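Local coordinates for protein acetamidase (PDB 2II1) that binds calcium ions and, as a member of the acetamidase/formamidase family, probably hydrolyses carbon-nitrogen bonds in linear amides, at residues L156-D160 / M187-E191; N146-G150 / N278-T282; L180-A185 / V197-V203; G95-L99 / E191-C195. The contacts are given in a common frame with arbitrary orientation. Residue numbers count along the deposited sequence, not the author numbering.

Interaction 1: residues L156-D160 / M187-E191; sequences LDTKD and MGDGE. With CA (calcium ion), chain E.
Two irregular segments meet beside the chain E calcium of a two-calcium centre, Asp-157 being the ligand they supply. Segment 187-191 makes a type II beta turn, Gly-188 to Glu-191, closed by Glu-191 N to Gly-188 O at 3.0 Å. Across from it runs segment 156-160, the CA atoms of Lys-159 and Met-187 lying 6.7 Å apart and those of Asp-157 and Glu-191 7.5 Å. Asp-157 (34/60, chi1 m) chelates the calcium through OD1 (2.5 Å) and OD2 (2.4 Å), with Asn-155 and Asp-182; its OD2 also accepts from Asn-278. Glu-191 (t, t) brings OE1 to 2.5 Å from Asp-157 OD2. The CA-to-CB bond of selenomethionine Met-187 points sideways, and its t, t, p rotamer brings CE to 3.2 Å from Asp-157 O and SE to 4.0 Å from Asp-157 CB. Lys-159, p then t throughout, stretches CD to 3.7 Å from Met-187 O; its NZ salt-bridges Asp-270 of the second subunit and stays 4.4 Å from Asp-189 OD2, beyond a salt bridge. Asp-189 OD1 salt-bridges Arg-284 and lies 2.8 Å from water 1, which accepts from Lys-159 N (3.0 Å). Calcium-bound water 2 donates to Glu-191 OE2 at 2.6 Å.

Interaction 2: residues N146-G150 / N278-T282; sequences NGTPG and NPLKT
Two chain regions can be held together without a single direct hydrogen bond, as in this proline-leucine packing of loop 146-150 on the run into strand 281-288 of the nine-stranded mixed sheet, beside the calcium site. The register is set by Thr-148 opposite Pro-279, CA to CA 5.6 Å. Gly-147 is turned (-65/-10), Thr-148 and Pro-149 are extended, and on the other side Pro-279 makes a bend (-56/-26) before the backbone straightens into the strand.

Apolar contacts come first. Leu-280 (m, t) points toward the loop: its CB is 4.1 Å from Pro-149 CD and its CG 4.0 Å from Thr-148 CG2. Pro-149, C-gamma endo, buries the most surface here.

Contacts between carbon and oxygen form a second group. Gly-147 O, which accepts from Asn-155 ND2, lies 3.3 Å from Pro-279 CD and 3.7 Å from Asn-278 CB. Thr-148 OG1 is 3.7 Å from Pro-279 CG, Pro-149 O 3.7 Å from Leu-280 CD1, and Thr-282 OG1, bonded to Ser-231, 3.4 Å from Pro-149 CG.

Hydrogen bonds belong to the surroundings or to one segment alone. Asn-278 ND2 hydrogen-bonds Asp-157 OD2, a calcium ligand, and Lys-281 NZ folds back to Asn-278 O at 2.9 Å.

Interaction 3: residues L180-A185 / V197-V203; sequences LGDLHA and VEIAGTV. With CA (calcium ion), chain F; CA (calcium ion), chain E.
Antiparallel pairing of strand 176-184 with the short strand 198-199 can carry metal ligands on one face and a hydrophobic core on the other. Strand 180-184 meets strand 201-203 at 115° with axes 8.5 Å apart, the direct pairing lying at 198-199. Leu-180 (p, p) opens the contact, CD1 4.0 Å from Val-203 CG2. Asp-182, at phi/psi 55/59 with chi1 t, bridges the two calcium ions, OD1 2.1 Å from the chain F ion and OD2 2.4 Å from the chain E ion. Leu-183 (m, t) sends CD2 to 3.7 Å from Val-203 CG2 and CD1 to 3.7 Å from Gly-201 CA, where a CB would clash; its O accepts from Ile-199 N at 3.2 Å. His-184 faces Glu-198 in an antiparallel non-hydrogen-bonded pair (CA-CA 4.9 Å). Both complete the chain F site, His-184 NE2 at 2.1 Å and Glu-198 through OE1 (2.0 Å) and OE2 (2.4 Å), with water 2 common to both ions. Ala-185 N donates to Val-197 O at 3.0 Å. Around the two segments, strand 131-136 bonds to the backbone of 180-184, strand 28-34 touches Leu-180 and Leu-183, and strand 107-114 touches Ala-185, Val-197 and Ile-199.

Interaction 4: residues G95-L99 / E191-C195; sequences GLGAL and EILIC
Loops far apart in sequence may be joined by one backbone bond and a few branched side chains. Here 191-195 forms a type I beta turn, Glu-191 to Ile-194, with a weak 3.1 Å bond from Ile-194 N to Glu-191 O, and 95-99 packs against it, Gly-97 nearest Ile-194 (CA-CA 4.6 Å) and Ala-98 nearest Ile-192 (5.2 Å). Ile-192 (p, p) has most surface buried: its CD1 meets CD1 of Leu-99 (m, t), the third large contributor, at 3.7 Å, its CB lies 4.0 Å from Ala-98 CB, and its O accepts from Ala-98 N at 2.9 Å. Ile-194 (t, p), at the unusual phi of 134°, directs CD1 to 4.1 Å from Leu-96 CB. Gly-97 CA is 3.5 Å from Leu-193 O in a CA-H...O contact; a CB there would collide with that oxygen. Water 6 bridges the segments, 2.6 Å from Leu-96 O, 3.0 Å from Leu-193 O and weakly bonded to Leu-99 N (2.7 Å). Strand 87-92 supplies Met-90 and Ala-92 against Leu-193, while Met-263 and Gly-262 from helix 258-268 of the second subunit pack on Leu-193 and Leu-99.

Overall arrangement
Interactions 1 and 3 build the calcium centre, while interactions 2 and 4 border it. Interactions 1 and 3, with centres 13 Å apart, cross along the chain and share the chain E ion and two waters; the ligands come from strand 153-155 and the loop after it, strand 176-184 and strand 198-199. Interaction 2, centred 12 Å from interaction 1, closes a long loop that encloses both of them and brings in the loop leading into strand 281-288, whose Asn-278 probably hydrogen-bonds Asp-157. Interaction 4 continues from interaction 1 through their shared Glu-191, which touches His-184; its centre is 12 Å away. Both also touch the second subunit, so the metal-binding region lies beside the dimer interface.

Interaction 1: residues L156-D160 / M187-E191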
loop_
_atom_site.group_PDB
_atom_site.type_symbol
_atom_site.label_atom_id
_atom_site.label_comp_id
_atom_site.label_asym_id
_atom_site.label_seq_id
_atom_site.Cartn_x
_atom_site.Cartn_y
_atom_site.Cartn_z
ATOM N N LEU A 156 -12.974 -7.094 5.319
ATOM C CA LEU A 156 -12.068 -6.510 4.308
ATOM C C LEU A 156 -11.152 -5.454 4.913
ATOM O O LEU A 156 -10.065 -5.205 4.381
ATOM C CB LEU A 156 -12.888 -5.864 3.155
ATOM C CG LEU A 156 -13.675 -6.781 2.201
ATOM C CD1 LEU A 156 -14.506 -6.047 1.162
ATOM C CD2 LEU A 156 -12.756 -7.760 1.469
ATOM N N ASP A 157 -11.610 -4.822 6.005
ATOM C CA ASP A 157 -10.921 -3.685 6.614
ATOM C C ASP A 157 -10.207 -2.779 5.604
ATOM O O ASP A 157 -8.991 -2.567 5.665
ATOM C CB ASP A 157 -10.014 -4.162 7.756
ATOM C CG ASP A 157 -10.807 -4.746 8.909
ATOM O OD1 ASP A 157 -11.956 -4.297 9.131
ATOM O OD2 ASP A 157 -10.297 -5.645 9.601
ATOM N N THR A 158 -11.009 -2.225 4.693
ATOM C CA THR A 158 -10.544 -1.374 3.600
ATOM C C THR A 158 -11.042 0.031 3.883
ATOM O O THR A 158 -12.259 0.283 3.942
ATOM C CB THR A 158 -11.043 -1.958 2.227
ATOM O OG1 THR A 158 -10.393 -3.210 2.002
ATOM C CG2 THR A 158 -10.769 -1.051 1.039
ATOM N N LYS A 159 -10.099 0.953 4.078
ATOM C CA LYS A 159 -10.414 2.304 4.522
ATOM C C LYS A 159 -11.081 3.161 3.453
ATOM O O LYS A 159 -11.658 4.213 3.755
ATOM C CB LYS A 159 -9.164 3.009 5.121
ATOM C CG LYS A 159 -8.186 3.624 4.113
ATOM C CD LYS A 159 -7.045 4.354 4.804
ATOM C CE LYS A 159 -6.089 4.926 3.773
ATOM N NZ LYS A 159 -4.971 5.738 4.338
ATOM N N ASP A 160 -11.022 2.714 2.207
ATOM C CA ASP A 160 -11.707 3.419 1.119
ATOM C C ASP A 160 -13.205 3.102 1.084
ATOM O O ASP A 160 -13.968 3.746 0.351
ATOM C CB ASP A 160 -11.040 3.101 -0.224
ATOM C CG ASP A 160 -9.684 3.786 -0.368
ATOM O OD1 ASP A 160 -9.627 5.005 -0.158
ATOM O OD2 ASP A 160 -8.674 3.119 -0.683
HETATM N N MSE A 187 -8.621 4.431 10.945
HETATM C CA MSE A 187 -7.827 3.224 10.662
HETATM C C MSE A 187 -6.929 3.524 9.467
HETATM O O MSE A 187 -7.353 4.145 8.499
HETATM C CB MSE A 187 -8.714 2.036 10.296
HETATM C CG MSE A 187 -8.024 0.679 10.429
HETATM SE SE MSE A 187 -8.831 -0.638 9.246
HETATM C CE MSE A 187 -8.024 -0.147 7.520
ATOM N N GLY A 188 -5.691 3.056 9.542
ATOM C CA GLY A 188 -4.738 3.186 8.450
ATOM C C GLY A 188 -4.553 1.885 7.699
ATOM O O GLY A 188 -4.850 0.815 8.220
ATOM N N ASP A 189 -4.086 1.984 6.458
ATOM C CA ASP A 189 -3.786 0.803 5.661
ATOM C C ASP A 189 -2.936 -0.175 6.486
ATOM O O ASP A 189 -1.938 0.199 7.139
ATOM C CB ASP A 189 -3.069 1.172 4.357
ATOM C CG ASP A 189 -4.020 1.651 3.267
ATOM O OD1 ASP A 189 -5.272 1.481 3.397
ATOM O OD2 ASP A 189 -3.503 2.192 2.271
ATOM N N GLY A 190 -3.338 -1.434 6.467
ATOM C CA GLY A 190 -2.637 -2.440 7.242
ATOM C C GLY A 190 -3.313 -2.838 8.539
ATOM O O GLY A 190 -3.187 -3.989 8.960
ATOM N N GLU A 191 -4.043 -1.926 9.170
ATOM C CA GLU A 191 -4.695 -2.251 10.462
ATOM C C GLU A 191 -3.736 -3.061 11.365
ATOM O O GLU A 191 -4.104 -4.085 11.957
ATOM C CB GLU A 191 -5.967 -3.042 10.217
ATOM C CG GLU A 191 -6.905 -3.022 11.406
ATOM C CD GLU A 191 -8.148 -3.839 11.185
ATOM O OE1 GLU A 191 -8.052 -4.852 10.450
ATOM O OE2 GLU A 191 -9.211 -3.464 11.756
HETATM CA CA CA E . -12.282 -5.904 10.955
HETATM O O HOH W 1 -7.286 -0.087 4.430
HETATM O O HOH W 2 -11.447 -4.466 12.762
HETATM O O HOH W 3 -10.691 -7.422 11.762
#

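Interaction 2: residues N146-G150 / N278-T282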
loop_
_atom_site.group_PDB
_atom_site.type_symbol
_atom_site.label_atom_id
_atom_site.label_comp_id
_atom_site.label_asym_id
_atom_site.label_seq_id
_atom_site.Cartn_x
_atom_site.Cartn_y
_atom_site.Cartn_z
ATOM N N ASN A 146 -17.631 -14.062 9.831
ATOM C CA ASN A 146 -17.501 -12.623 9.504
ATOM C C ASN A 146 -16.066 -12.097 9.593
ATOM O O ASN A 146 -15.705 -11.195 8.847
ATOM C CB ASN A 146 -18.399 -11.733 10.408
ATOM C CG ASN A 146 -19.896 -11.806 10.050
ATOM O OD1 ASN A 146 -20.299 -12.537 9.143
ATOM N ND2 ASN A 146 -20.724 -11.029 10.763
ATOM N N GLY A 147 -15.256 -12.643 10.506
ATOM C CA GLY A 147 -13.843 -12.206 10.655
ATOM C C GLY A 147 -12.903 -12.486 9.479
ATOM O O GLY A 147 -11.767 -11.998 9.458
ATOM N N THR A 148 -13.373 -13.282 8.513
ATOM C CA THR A 148 -12.578 -13.747 7.382
ATOM C C THR A 148 -13.147 -13.081 6.118
ATOM O O THR A 148 -14.338 -13.224 5.851
ATOM C CB THR A 148 -12.646 -15.310 7.270
ATOM O OG1 THR A 148 -12.186 -15.894 8.492
ATOM C CG2 THR A 148 -11.759 -15.868 6.133
ATOM N N PRO A 149 -12.308 -12.334 5.352
ATOM C CA PRO A 149 -12.746 -11.892 4.029
ATOM C C PRO A 149 -12.658 -13.017 2.984
ATOM O O PRO A 149 -12.004 -14.051 3.216
ATOM C CB PRO A 149 -11.802 -10.697 3.703
ATOM C CG PRO A 149 -10.576 -10.960 4.447
ATOM C CD PRO A 149 -10.936 -11.881 5.645
ATOM N N GLY A 150 -13.327 -12.803 1.859
ATOM C CA GLY A 150 -13.347 -13.727 0.729
ATOM C C GLY A 150 -13.929 -13.022 -0.500
ATOM O O GLY A 150 -14.091 -11.791 -0.488
ATOM N N ASN A 278 -6.128 -10.203 9.634
ATOM C CA ASN A 278 -7.273 -11.121 9.644
ATOM C C ASN A 278 -6.829 -12.485 9.104
ATOM O O ASN A 278 -5.718 -12.583 8.560
ATOM C CB ASN A 278 -8.444 -10.508 8.862
ATOM C CG ASN A 278 -8.945 -9.219 9.492
ATOM O OD1 ASN A 278 -8.869 -9.033 10.726
ATOM N ND2 ASN A 278 -9.452 -8.310 8.652
ATOM N N PRO A 279 -7.649 -13.555 9.304
ATOM C CA PRO A 279 -7.252 -14.882 8.836
ATOM C C PRO A 279 -6.933 -14.956 7.351
ATOM O O PRO A 279 -6.144 -15.810 6.930
ATOM C CB PRO A 279 -8.445 -15.757 9.200
ATOM C CG PRO A 279 -9.044 -15.068 10.361
ATOM C CD PRO A 279 -8.920 -13.620 10.041
ATOM N N LEU A 280 -7.519 -14.065 6.560
ATOM C CA LEU A 280 -6.989 -13.818 5.240
ATOM C C LEU A 280 -6.569 -12.346 5.206
ATOM O O LEU A 280 -7.135 -11.503 5.910
ATOM C CB LEU A 280 -7.965 -14.250 4.113
ATOM C CG LEU A 280 -8.334 -15.744 3.978
ATOM C CD1 LEU A 280 -8.989 -16.054 2.639
ATOM C CD2 LEU A 280 -7.119 -16.585 4.135
ATOM N N LYS A 281 -5.509 -12.072 4.458
ATOM C CA LYS A 281 -4.990 -10.723 4.272
ATOM C C LYS A 281 -5.675 -10.094 3.026
ATOM O O LYS A 281 -6.061 -10.788 2.095
ATOM C CB LYS A 281 -3.454 -10.749 4.110
ATOM C CG LYS A 281 -2.690 -11.703 5.035
ATOM C CD LYS A 281 -2.850 -11.336 6.487
ATOM C CE LYS A 281 -2.252 -12.408 7.420
ATOM N NZ LYS A 281 -2.841 -12.290 8.809
ATOM N N THR A 282 -5.819 -8.776 2.996
ATOM C CA THR A 282 -6.544 -8.121 1.899
ATOM C C THR A 282 -5.689 -7.016 1.301
ATOM O O THR A 282 -5.059 -6.275 2.026
ATOM C CB THR A 282 -7.853 -7.528 2.382
ATOM O OG1 THR A 282 -8.635 -8.561 2.982
ATOM C CG2 THR A 282 -8.639 -6.888 1.218
#

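Interaction 3: residues L180-A185 / V197-V203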
loop_
_atom_site.group_PDB
_atom_site.type_symbol
_atom_site.label_atom_id
_atom_site.label_comp_id
_atom_site.label_asym_id
_atom_site.label_seq_id
_atom_site.Cartn_x
_atom_site.Cartn_y
_atom_site.Cartn_z
ATOM N N LEU A 180 -23.634 -5.968 7.225
ATOM C CA LEU A 180 -22.485 -5.099 7.417
ATOM C C LEU A 180 -22.315 -4.721 8.861
ATOM O O LEU A 180 -23.231 -4.853 9.663
ATOM C CB LEU A 180 -22.527 -3.863 6.514
ATOM C CG LEU A 180 -23.483 -2.718 6.837
ATOM C CD1 LEU A 180 -23.042 -1.928 8.085
ATOM C CD2 LEU A 180 -23.590 -1.839 5.622
ATOM N N GLY A 181 -21.114 -4.273 9.181
ATOM C CA GLY A 181 -20.738 -4.077 10.559
ATOM C C GLY A 181 -19.349 -3.510 10.677
ATOM O O GLY A 181 -18.757 -3.048 9.698
ATOM N N ASP A 182 -18.840 -3.544 11.897
ATOM C CA ASP A 182 -17.445 -3.255 12.160
ATOM C C ASP A 182 -17.015 -1.910 11.630
ATOM O O ASP A 182 -16.060 -1.824 10.837
ATOM C CB ASP A 182 -16.571 -4.355 11.562
ATOM C CG ASP A 182 -15.127 -4.222 11.945
ATOM O OD1 ASP A 182 -14.868 -3.886 13.113
ATOM O OD2 ASP A 182 -14.227 -4.454 11.098
ATOM N N LEU A 183 -17.687 -0.867 12.109
ATOM C CA LEU A 183 -17.377 0.506 11.752
ATOM C C LEU A 183 -16.145 0.969 12.528
ATOM O O LEU A 183 -15.908 0.489 13.637
ATOM C CB LEU A 183 -18.564 1.415 12.067
ATOM C CG LEU A 183 -19.928 1.097 11.453
ATOM C CD1 LEU A 183 -20.910 2.252 11.735
ATOM C CD2 LEU A 183 -19.827 0.830 9.951
ATOM N N HIS A 184 -15.364 1.877 11.921
ATOM C CA HIS A 184 -14.202 2.495 12.564
ATOM C C HIS A 184 -14.284 3.985 12.402
ATOM O O HIS A 184 -14.774 4.487 11.393
ATOM C CB HIS A 184 -12.874 2.041 11.983
ATOM C CG HIS A 184 -12.677 0.561 12.035
ATOM N ND1 HIS A 184 -12.050 -0.146 11.030
ATOM C CD2 HIS A 184 -13.051 -0.352 12.959
ATOM C CE1 HIS A 184 -12.030 -1.430 11.345
ATOM N NE2 HIS A 184 -12.643 -1.584 12.506
ATOM N N ALA A 185 -13.778 4.666 13.417
ATOM C CA ALA A 185 -13.706 6.106 13.450
ATOM C C ALA A 185 -12.376 6.550 12.811
ATOM O O ALA A 185 -12.227 7.688 12.345
ATOM C CB ALA A 185 -13.829 6.563 14.901
ATOM N N VAL A 197 -10.019 2.181 15.268
ATOM C CA VAL A 197 -10.719 2.712 16.413
ATOM C C VAL A 197 -12.121 2.120 16.270
ATOM O O VAL A 197 -12.877 2.554 15.423
ATOM C CB VAL A 197 -10.762 4.261 16.427
ATOM C CG1 VAL A 197 -11.521 4.761 17.651
ATOM C CG2 VAL A 197 -9.337 4.813 16.395
ATOM N N GLU A 198 -12.440 1.115 17.072
ATOM C CA GLU A 198 -13.693 0.346 16.926
ATOM C C GLU A 198 -14.863 1.118 17.525
ATOM O O GLU A 198 -14.775 1.580 18.671
ATOM C CB GLU A 198 -13.579 -0.990 17.633
ATOM C CG GLU A 198 -12.361 -1.807 17.230
ATOM C CD GLU A 198 -12.443 -2.300 15.801
ATOM O OE1 GLU A 198 -13.558 -2.412 15.236
ATOM O OE2 GLU A 198 -11.390 -2.562 15.216
ATOM N N ILE A 199 -15.965 1.212 16.774
ATOM C CA ILE A 199 -17.113 2.024 17.175
ATOM C C ILE A 199 -18.449 1.575 16.552
ATOM O O ILE A 199 -18.472 1.046 15.466
ATOM C CB ILE A 199 -16.841 3.515 16.829
ATOM C CG1 ILE A 199 -17.684 4.452 17.702
ATOM C CG2 ILE A 199 -17.000 3.788 15.320
ATOM C CD1 ILE A 199 -17.211 5.863 17.671
ATOM N N ALA A 200 -19.545 1.793 17.270
ATOM C CA ALA A 200 -20.880 1.561 16.750
ATOM C C ALA A 200 -21.389 2.792 16.013
ATOM O O ALA A 200 -20.882 3.909 16.152
ATOM C CB ALA A 200 -21.840 1.235 17.869
ATOM N N GLY A 201 -22.427 2.564 15.236
ATOM C CA GLY A 201 -23.012 3.612 14.453
ATOM C C GLY A 201 -24.100 3.160 13.511
ATOM O O GLY A 201 -24.714 2.101 13.691
ATOM N N THR A 202 -24.342 4.003 12.504
ATOM C CA THR A 202 -25.419 3.803 11.559
ATOM C C THR A 202 -24.937 4.082 10.131
ATOM O O THR A 202 -24.301 5.103 9.856
ATOM C CB THR A 202 -26.587 4.761 11.876
ATOM O OG1 THR A 202 -27.017 4.557 13.226
ATOM C CG2 THR A 202 -27.738 4.536 10.920
ATOM N N VAL A 203 -25.228 3.161 9.219
ATOM C CA VAL A 203 -24.816 3.336 7.838
ATOM C C VAL A 203 -26.075 3.566 7.039
ATOM O O VAL A 203 -27.079 2.883 7.265
ATOM C CB VAL A 203 -24.024 2.114 7.301
ATOM C CG1 VAL A 203 -23.840 2.221 5.803
ATOM C CG2 VAL A 203 -22.691 2.036 7.959
HETATM CA CA CA F . -12.894 -3.405 13.579
HETATM CA CA CA E . -12.282 -5.904 10.955
HETATM O O HOH W 4 -20.041 -0.849 14.122
HETATM O O HOH W 5 -16.373 -1.775 15.347
HETATM O O HOH W 3 -10.691 -7.422 11.762
HETATM O O HOH W 2 -11.447 -4.466 12.762
#

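Interaction 4: residues G95-L99 / E191-C195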
loop_
_atom_site.group_PDB
_atom_site.type_symbol
_atom_site.label_atom_id
_atom_site.label_comp_id
_atom_site.label_asym_id
_atom_site.label_seq_id
_atom_site.Cartn_x
_atom_site.Cartn_y
_atom_site.Cartn_z
ATOM N N GLY A 95 0.651 -11.539 21.167
ATOM C CA GLY A 95 0.185 -12.656 20.318
ATOM C C GLY A 95 -0.765 -12.348 19.171
ATOM O O GLY A 95 -1.063 -13.227 18.365
ATOM N N LEU A 96 -1.265 -11.110 19.074
ATOM C CA LEU A 96 -2.159 -10.720 17.966
ATOM C C LEU A 96 -1.618 -9.528 17.148
ATOM O O LEU A 96 -0.971 -8.627 17.679
ATOM C CB LEU A 96 -3.582 -10.357 18.452
ATOM C CG LEU A 96 -4.513 -11.389 19.096
ATOM C CD1 LEU A 96 -5.843 -10.703 19.344
ATOM C CD2 LEU A 96 -4.714 -12.646 18.244
ATOM N N GLY A 97 -1.938 -9.546 15.858
ATOM C CA GLY A 97 -1.594 -8.480 14.926
ATOM C C GLY A 97 -0.130 -8.518 14.564
ATOM O O GLY A 97 0.608 -9.384 15.025
ATOM N N ALA A 98 0.281 -7.558 13.751
ATOM C CA ALA A 98 1.657 -7.445 13.270
ATOM C C ALA A 98 2.661 -7.237 14.390
ATOM O O ALA A 98 3.796 -7.659 14.262
ATOM C CB ALA A 98 1.771 -6.290 12.276
ATOM N N LEU A 99 2.256 -6.548 15.460
ATOM C CA LEU A 99 3.149 -6.291 16.615
ATOM C C LEU A 99 3.039 -7.340 17.738
ATOM O O LEU A 99 3.597 -7.153 18.817
ATOM C CB LEU A 99 2.899 -4.886 17.195
ATOM C CG LEU A 99 3.284 -3.741 16.242
ATOM C CD1 LEU A 99 2.902 -2.380 16.841
ATOM C CD2 LEU A 99 4.773 -3.797 15.863
ATOM N N GLU A 191 -4.043 -1.926 9.170
ATOM C CA GLU A 191 -4.695 -2.251 10.462
ATOM C C GLU A 191 -3.736 -3.061 11.365
ATOM O O GLU A 191 -4.104 -4.085 11.957
ATOM C CB GLU A 191 -5.967 -3.042 10.217
ATOM C CG GLU A 191 -6.905 -3.022 11.406
ATOM C CD GLU A 191 -8.148 -3.839 11.185
ATOM O OE1 GLU A 191 -8.052 -4.852 10.450
ATOM O OE2 GLU A 191 -9.211 -3.464 11.756
ATOM N N ILE A 192 -2.496 -2.579 11.462
ATOM C CA ILE A 192 -1.383 -3.416 11.922
ATOM C C ILE A 192 -1.465 -3.914 13.371
ATOM O O ILE A 192 -0.957 -4.971 13.661
ATOM C CB ILE A 192 0.032 -2.787 11.639
ATOM C CG1 ILE A 192 0.272 -1.480 12.431
ATOM C CG2 ILE A 192 0.219 -2.623 10.137
ATOM C CD1 ILE A 192 0.771 -1.678 13.905
ATOM N N LEU A 193 -2.106 -3.171 14.259
ATOM C CA LEU A 193 -2.206 -3.609 15.655
ATOM C C LEU A 193 -3.170 -4.804 15.798
ATOM O O LEU A 193 -2.922 -5.686 16.622
ATOM C CB LEU A 193 -2.620 -2.445 16.568
ATOM C CG LEU A 193 -2.732 -2.655 18.084
ATOM C CD1 LEU A 193 -1.395 -2.940 18.637
ATOM C CD2 LEU A 193 -3.332 -1.470 18.786
ATOM N N ILE A 194 -4.221 -4.822 14.969
ATOM C CA ILE A 194 -5.361 -5.801 14.978
ATOM C C ILE A 194 -6.719 -5.077 14.854
ATOM O O ILE A 194 -7.715 -5.647 14.427
ATOM C CB ILE A 194 -5.389 -6.787 16.223
ATOM C CG1 ILE A 194 -6.302 -8.004 15.954
ATOM C CG2 ILE A 194 -5.765 -6.038 17.531
ATOM C CD1 ILE A 194 -5.646 -9.120 15.119
ATOM N N CYS A 195 -6.767 -3.802 15.185
ATOM C CA CYS A 195 -8.039 -3.119 15.161
ATOM C C CYS A 195 -7.880 -1.684 14.666
ATOM O O CYS A 195 -6.760 -1.142 14.625
ATOM C CB CYS A 195 -8.608 -3.145 16.581
ATOM S SG CYS A 195 -7.579 -2.337 17.831
HETATM O O HOH W 6 -0.005 -6.282 17.002
#